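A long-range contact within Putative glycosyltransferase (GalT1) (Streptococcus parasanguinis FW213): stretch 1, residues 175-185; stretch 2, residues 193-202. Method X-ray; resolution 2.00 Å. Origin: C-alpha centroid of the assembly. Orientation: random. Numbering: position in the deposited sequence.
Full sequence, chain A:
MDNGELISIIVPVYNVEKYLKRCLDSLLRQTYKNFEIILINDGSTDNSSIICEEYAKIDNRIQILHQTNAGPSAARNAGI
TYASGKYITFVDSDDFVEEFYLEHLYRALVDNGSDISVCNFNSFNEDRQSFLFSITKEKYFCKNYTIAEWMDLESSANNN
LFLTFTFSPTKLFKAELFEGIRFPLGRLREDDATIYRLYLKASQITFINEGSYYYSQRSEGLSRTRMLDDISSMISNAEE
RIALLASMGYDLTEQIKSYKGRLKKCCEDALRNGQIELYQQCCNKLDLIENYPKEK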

ATOM      1  N   ALA A 175      27.241  20.846  23.323  1.00 20.81           N
ATOM      2  CA  ALA A 175      26.492  19.610  23.094  1.00 31.92           C
ATOM      3  C   ALA A 175      25.305  19.488  24.047  1.00 34.14           C
ATOM      4  O   ALA A 175      24.288  18.876  23.711  1.00 29.13           O
ATOM      5  CB  ALA A 175      27.404  18.399  23.203  1.00 32.72           C
ATOM      6  N   GLU A 176      25.422  20.097  25.224  1.00 28.14           N
ATOM      7  CA  GLU A 176      24.330  20.065  26.200  1.00 36.81           C
ATOM      8  C   GLU A 176      23.052  20.735  25.670  1.00 35.47           C
ATOM      9  O   GLU A 176      21.958  20.430  26.133  1.00 33.65           O
ATOM     10  CB  GLU A 176      24.758  20.708  27.526  1.00 47.95           C
ATOM     11  CG  GLU A 176      25.077  22.196  27.418  1.00 60.52           C
ATOM     12  CD  GLU A 176      25.632  22.779  28.705  1.00 77.04           C
ATOM     13  OE1 GLU A 176      25.368  22.204  29.786  1.00 86.06           O
ATOM     14  OE2 GLU A 176      26.334  23.813  28.634  1.00 77.91           O
ATOM     15  N   LEU A 177      23.192  21.633  24.698  1.00 31.23           N
ATOM     16  CA  LEU A 177      22.037  22.291  24.091  1.00 27.95           C
ATOM     17  C   LEU A 177      21.063  21.307  23.405  1.00 27.41           C
ATOM     18  O   LEU A 177      19.889  21.616  23.229  1.00 26.87           O
ATOM     19  CB  LEU A 177      22.500  23.329  23.066  1.00 26.61           C
ATOM     20  CG  LEU A 177      22.868  24.772  23.423  1.00 31.49           C
ATOM     21  CD1 LEU A 177      22.925  25.064  24.910  1.00 25.41           C
ATOM     22  CD2 LEU A 177      24.155  25.157  22.746  1.00 30.29           C
ATOM     23  N   PHE A 178      21.543  20.133  23.015  1.00 24.84           N
ATOM     24  CA  PHE A 178      20.710  19.204  22.243  1.00 25.30           C
ATOM     25  C   PHE A 178      19.710  18.357  23.055  1.00 32.21           C
ATOM     26  O   PHE A 178      18.975  17.542  22.479  1.00 28.53           O
ATOM     27  CB  PHE A 178      21.573  18.315  21.331  1.00 20.39           C
ATOM     28  CG  PHE A 178      22.095  19.036  20.118  1.00 25.64           C
ATOM     29  CD1 PHE A 178      21.397  19.004  18.922  1.00 24.37           C
ATOM     30  CD2 PHE A 178      23.263  19.776  20.191  1.00 25.81           C
ATOM     31  CE1 PHE A 178      21.864  19.680  17.811  1.00 26.73           C
ATOM     32  CE2 PHE A 178      23.744  20.452  19.086  1.00 25.33           C
ATOM     33  CZ  PHE A 178      23.045  20.411  17.895  1.00 26.62           C
ATOM     34  N   GLU A 179      19.678  18.542  24.374  1.00 33.26           N
ATOM     35  CA  GLU A 179      18.684  17.846  25.201  1.00 32.62           C
ATOM     36  C   GLU A 179      17.258  18.087  24.690  1.00 30.97           C
ATOM     37  O   GLU A 179      16.754  19.219  24.715  1.00 31.88           O
ATOM     38  CB  GLU A 179      18.780  18.264  26.673  1.00 43.12           C
ATOM     39  CG  GLU A 179      17.726  17.570  27.553  1.00 62.41           C
ATOM     40  CD  GLU A 179      17.647  18.109  28.981  1.00 72.85           C
ATOM     41  OE1 GLU A 179      18.246  19.168  29.276  1.00 72.91           O
ATOM     42  OE2 GLU A 179      16.971  17.463  29.811  1.00 80.91           O
ATOM     43  N   GLY A 180      16.622  17.021  24.208  1.00 29.59           N
ATOM     44  CA  GLY A 180      15.247  17.103  23.751  1.00 28.18           C
ATOM     45  C   GLY A 180      15.075  17.733  22.382  1.00 34.06           C
ATOM     46  O   GLY A 180      13.942  17.920  21.922  1.00 28.02           O
ATOM     47  N   ILE A 181      16.187  18.066  21.729  1.00 26.17           N
ATOM     48  CA  ILE A 181      16.129  18.663  20.399  1.00 23.15           C
ATOM     49  C   ILE A 181      16.598  17.684  19.327  1.00 29.43           C
ATOM     50  O   ILE A 181      17.738  17.207  19.370  1.00 33.45           O
ATOM     51  CB  ILE A 181      16.958  19.984  20.323  1.00 22.55           C
ATOM     52  CG1 ILE A 181      16.305  21.074  21.188  1.00 24.55           C
ATOM     53  CG2 ILE A 181      17.033  20.463  18.887  1.00 25.44           C
ATOM     54  CD1 ILE A 181      17.108  22.377  21.273  1.00 22.47           C
ATOM     55  N   ARG A 182      15.717  17.387  18.371  1.00 26.18           N
ATOM     56  CA  ARG A 182      16.036  16.516  17.234  1.00 24.91           C
ATOM     57  C   ARG A 182      15.419  17.094  15.979  1.00 29.25           C
ATOM     58  O   ARG A 182      14.437  17.839  16.053  1.00 23.54           O
ATOM     59  CB  ARG A 182      15.502  15.083  17.465  1.00 25.85           C
ATOM     60  CG  ARG A 182      16.233  14.306  18.575  1.00 31.37           C
ATOM     61  CD  ARG A 182      17.732  14.170  18.279  1.00 36.40           C
ATOM     62  NE  ARG A 182      18.447  13.364  19.272  1.00 35.05           N
ATOM     63  CZ  ARG A 182      18.979  13.844  20.395  1.00 41.07           C
ATOM     64  NH1 ARG A 182      18.872  15.137  20.701  1.00 29.43           N
ATOM     65  NH2 ARG A 182      19.617  13.026  21.224  1.00 42.05           N
ATOM     66  N   PHE A 183      16.004  16.765  14.826  1.00 18.43           N
ATOM     67  CA  PHE A 183      15.433  17.157  13.548  1.00 20.44           C
ATOM     68  C   PHE A 183      14.187  16.298  13.308  1.00 23.59           C
ATOM     69  O   PHE A 183      14.203  15.108  13.591  1.00 24.72           O
ATOM     70  CB  PHE A 183      16.446  16.962  12.418  1.00 17.88           C
ATOM     71  CG  PHE A 183      17.659  17.865  12.529  1.00 22.15           C
ATOM     72  CD1 PHE A 183      18.727  17.516  13.344  1.00 21.34           C
ATOM     73  CD2 PHE A 183      17.709  19.073  11.845  1.00 23.00           C
ATOM     74  CE1 PHE A 183      19.846  18.354  13.471  1.00 24.18           C
ATOM     75  CE2 PHE A 183      18.823  19.919  11.966  1.00 25.16           C
ATOM     76  CZ  PHE A 183      19.888  19.548  12.780  1.00 22.10           C
ATOM     77  N   PRO A 184      13.113  16.904  12.781  1.00 32.57           N
ATOM     78  CA  PRO A 184      11.849  16.215  12.462  1.00 34.30           C
ATOM     79  C   PRO A 184      11.961  15.234  11.293  1.00 30.08           C
ATOM     80  O   PRO A 184      12.476  15.582  10.235  1.00 29.44           O
ATOM     81  CB  PRO A 184      10.909  17.370  12.092  1.00 38.82           C
ATOM     82  CG  PRO A 184      11.830  18.461  11.642  1.00 38.96           C
ATOM     83  CD  PRO A 184      13.010  18.354  12.563  1.00 28.07           C
ATOM     84  N   LEU A 185      11.456  14.019  11.482  1.00 27.97           N
ATOM     85  CA  LEU A 185      11.635  12.947  10.509  1.00 36.98           C
ATOM     86  C   LEU A 185      10.837  13.138   9.228  1.00 45.09           C
ATOM     87  O   LEU A 185       9.733  13.689   9.241  1.00 44.94           O
ATOM     88  CB  LEU A 185      11.301  11.590  11.132  1.00 39.01           C
ATOM     89  CG  LEU A 185      12.349  10.990  12.071  1.00 47.11           C
ATOM     90  CD1 LEU A 185      13.744  11.531  11.757  1.00 44.88           C
ATOM     91  CD2 LEU A 185      12.007  11.202  13.528  1.00 54.74           C
TER
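Stretch 2 (193-202) ATIYRLYLKA

Stretch 2 packs as a short helix against an irregular segment of the same chain, through an apolar centre around Ile 181 and Leu 198 that is flanked by hydrogen bonds from two basic side chains to backbone carbonyls. The two stretches together bury 656 Å² against each other.

The backbone register gives the direction. Leu 177 lies nearest Leu 198, with 6.0 Å between their CA atoms, and Phe 183 lies nearest Thr 194, with 5.9 Å between theirs; as one chain segment advances, its partners run backward, so the stretches are antiparallel. Stretch 1 begins as a 3-10 segment, 175-178, passes through a type II beta turn from Phe 178 to Ile 181, closed by Ile 181 N to Phe 178 O at 2.9 Å, and continues in extended form. Gly 180 occupies the turn with phi 77°, a positive value that favours glycine. Thr 194 stands at the N-cap position of the helix that follows, but its side chain makes no capping bond.

At the centre, the CA-to-CB bond of Ile 181 points toward stretch 2, and its m,t rotamer places CD1 3.7 Å from Leu 198 CD2, 3.7 Å from Arg 197 O and 3.9 Å from Lys 201 CG. Leu 198 CD2 also lies 3.9 Å from Leu 177 CB and covers one face of the Phe 178 ring, 3.7 Å from the centroid and only 4° off the normal, a well-centred CH-pi contact. A second such contact sits nearer the helix start: Thr 194 CG2 is 3.9 Å from the centroid of the Phe 183 ring, 11° off its normal. The CA-to-CB bond of Phe 178 points away and that of Phe 183 away overall, although its CB touches stretch 2; in both, the end of the ring comes nearer stretch 2. Next to Phe 183, Pro 184 CG meets Ala 193 CB at 3.9 Å.

The polar contacts lie toward both ends of the interface. Lys 201 NZ donates to Leu 177 O at 3.0 Å and to Glu 179 O at 2.9 Å, binding carbonyls before and within the turn; a water accepts from the same NZ at 3.0 Å and donates to Glu 179 OE1 at 2.6 Å. Toward the other end, Arg 197 NH2 donates to Arg 182 O at 3.1 Å with an angle of 163°. Arg 197 NE also donates to Ala 193 O at 2.7 Å, so its guanidinium ties the start of stretch 2 to the extended part of stretch 1.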

ATOM      1  N   ALA A 193      13.256  24.006  10.974  1.00 17.82           N
ATOM      2  CA  ALA A 193      12.451  23.609  12.133  1.00 24.87           C
ATOM      3  C   ALA A 193      13.260  23.416  13.409  1.00 22.91           C
ATOM      4  O   ALA A 193      12.684  23.254  14.484  1.00 19.11           O
ATOM      5  CB  ALA A 193      11.674  22.320  11.817  1.00 32.54           C
ATOM      6  N   THR A 194      14.588  23.463  13.313  1.00 20.02           N
ATOM      7  CA  THR A 194      15.417  22.949  14.406  1.00 19.62           C
ATOM      8  C   THR A 194      16.466  23.916  14.973  1.00 21.38           C
ATOM      9  O   THR A 194      16.603  24.032  16.192  1.00 25.80           O
ATOM     10  CB  THR A 194      16.122  21.614  13.981  1.00 24.01           C
ATOM     11  OG1 THR A 194      15.143  20.694  13.482  1.00 23.15           O
ATOM     12  CG2 THR A 194      16.841  20.969  15.170  1.00 19.06           C
ATOM     13  N   ILE A 195      17.217  24.578  14.096  1.00 21.43           N
ATOM     14  CA  ILE A 195      18.377  25.368  14.519  1.00 19.64           C
ATOM     15  C   ILE A 195      17.977  26.439  15.532  1.00 24.50           C
ATOM     16  O   ILE A 195      18.612  26.584  16.575  1.00 22.08           O
ATOM     17  CB  ILE A 195      19.130  25.969  13.303  1.00 24.32           C
ATOM     18  CG1 ILE A 195      19.737  24.842  12.466  1.00 27.18           C
ATOM     19  CG2 ILE A 195      20.247  26.901  13.753  1.00 28.84           C
ATOM     20  CD1 ILE A 195      20.654  23.906  13.285  1.00 27.47           C
ATOM     21  N   TYR A 196      16.893  27.151  15.254  1.00 22.50           N
ATOM     22  CA  TYR A 196      16.468  28.226  16.157  1.00 22.26           C
ATOM     23  C   TYR A 196      16.153  27.734  17.569  1.00 25.25           C
ATOM     24  O   TYR A 196      16.325  28.476  18.546  1.00 27.43           O
ATOM     25  CB  TYR A 196      15.289  29.007  15.569  1.00 19.06           C
ATOM     26  CG  TYR A 196      13.948  28.335  15.734  1.00 20.71           C
ATOM     27  CD1 TYR A 196      13.526  27.360  14.845  1.00 19.12           C
ATOM     28  CD2 TYR A 196      13.091  28.702  16.765  1.00 30.47           C
ATOM     29  CE1 TYR A 196      12.285  26.748  14.988  1.00 22.87           C
ATOM     30  CE2 TYR A 196      11.848  28.098  16.917  1.00 31.84           C
ATOM     31  CZ  TYR A 196      11.454  27.122  16.025  1.00 31.63           C
ATOM     32  OH  TYR A 196      10.226  26.515  16.176  1.00 27.73           O
ATOM     33  N   ARG A 197      15.704  26.489  17.699  1.00 21.57           N
ATOM     34  CA  ARG A 197      15.449  25.958  19.035  1.00 22.69           C
ATOM     35  C   ARG A 197      16.738  25.828  19.855  1.00 24.38           C
ATOM     36  O   ARG A 197      16.738  26.046  21.065  1.00 21.79           O
ATOM     37  CB  ARG A 197      14.671  24.643  18.969  1.00 24.40           C
ATOM     38  CG  ARG A 197      13.307  24.814  18.294  1.00 24.11           C
ATOM     39  CD  ARG A 197      12.485  23.550  18.333  1.00 29.25           C
ATOM     40  NE  ARG A 197      12.710  22.686  17.174  1.00 30.83           N
ATOM     41  CZ  ARG A 197      13.028  21.393  17.252  1.00 41.96           C
ATOM     42  NH1 ARG A 197      13.180  20.826  18.447  1.00 39.40           N
ATOM     43  NH2 ARG A 197      13.186  20.658  16.145  1.00 24.89           N
ATOM     44  N   LEU A 198      17.842  25.491  19.201  1.00 23.41           N
ATOM     45  CA  LEU A 198      19.143  25.519  19.875  1.00 23.50           C
ATOM     46  C   LEU A 198      19.522  26.926  20.350  1.00 22.47           C
ATOM     47  O   LEU A 198      20.013  27.108  21.474  1.00 25.38           O
ATOM     48  CB  LEU A 198      20.223  24.979  18.943  1.00 24.95           C
ATOM     49  CG  LEU A 198      20.037  23.504  18.602  1.00 23.17           C
ATOM     50  CD1 LEU A 198      20.861  23.154  17.359  1.00 22.69           C
ATOM     51  CD2 LEU A 198      20.473  22.661  19.801  1.00 22.61           C
ATOM     52  N   TYR A 199      19.292  27.925  19.502  1.00 21.23           N
ATOM     53  CA  TYR A 199      19.536  29.321  19.895  1.00 22.46           C
ATOM     54  C   TYR A 199      18.761  29.683  21.177  1.00 26.89           C
ATOM     55  O   TYR A 199      19.287  30.327  22.103  1.00 22.12           O
ATOM     56  CB  TYR A 199      19.082  30.272  18.790  1.00 18.66           C
ATOM     57  CG  TYR A 199      19.818  30.215  17.478  1.00 20.35           C
ATOM     58  CD1 TYR A 199      21.161  29.876  17.413  1.00 26.05           C
ATOM     59  CD2 TYR A 199      19.162  30.542  16.291  1.00 18.45           C
ATOM     60  CE1 TYR A 199      21.825  29.841  16.192  1.00 27.86           C
ATOM     61  CE2 TYR A 199      19.814  30.503  15.068  1.00 20.72           C
ATOM     62  CZ  TYR A 199      21.137  30.154  15.029  1.00 23.73           C
ATOM     63  OH  TYR A 199      21.783  30.138  13.828  1.00 24.67           O
ATOM     64  N   LEU A 200      17.502  29.265  21.237  1.00 22.28           N
ATOM     65  CA  LEU A 200      16.657  29.590  22.395  1.00 21.34           C
ATOM     66  C   LEU A 200      17.161  28.935  23.690  1.00 24.63           C
ATOM     67  O   LEU A 200      16.800  29.360  24.784  1.00 26.53           O
ATOM     68  CB  LEU A 200      15.192  29.220  22.122  1.00 20.35           C
ATOM     69  CG  LEU A 200      14.486  30.013  21.021  1.00 24.21           C
ATOM     70  CD1 LEU A 200      13.149  29.364  20.654  1.00 25.05           C
ATOM     71  CD2 LEU A 200      14.289  31.476  21.450  1.00 24.95           C
ATOM     72  N   LYS A 201      18.005  27.911  23.565  1.00 22.87           N
ATOM     73  CA  LYS A 201      18.600  27.262  24.732  1.00 23.40           C
ATOM     74  C   LYS A 201      19.808  28.048  25.235  1.00 25.33           C
ATOM     75  O   LYS A 201      20.214  27.890  26.383  1.00 29.60           O
ATOM     76  CB  LYS A 201      19.042  25.832  24.396  1.00 29.05           C
ATOM     77  CG  LYS A 201      17.915  24.826  24.184  1.00 33.15           C
ATOM     78  CD  LYS A 201      17.357  24.342  25.504  1.00 32.25           C
ATOM     79  CE  LYS A 201      16.777  22.936  25.375  1.00 38.44           C
ATOM     80  NZ  LYS A 201      17.808  21.859  25.361  1.00 32.85           N
ATOM     81  N   ALA A 202      20.378  28.897  24.383  1.00 24.33           N
ATOM     82  CA  ALA A 202      21.637  29.575  24.714  1.00 28.19           C
ATOM     83  C   ALA A 202      21.439  30.848  25.535  1.00 29.05           C
ATOM     84  O   ALA A 202      20.331  31.382  25.601  1.00 35.42           O
ATOM     85  CB  ALA A 202      22.431  29.875  23.441  1.00 26.98           C
TER
HETATM   86  O   HOH W   1      16.940  21.125  28.159  1.00 41.44           O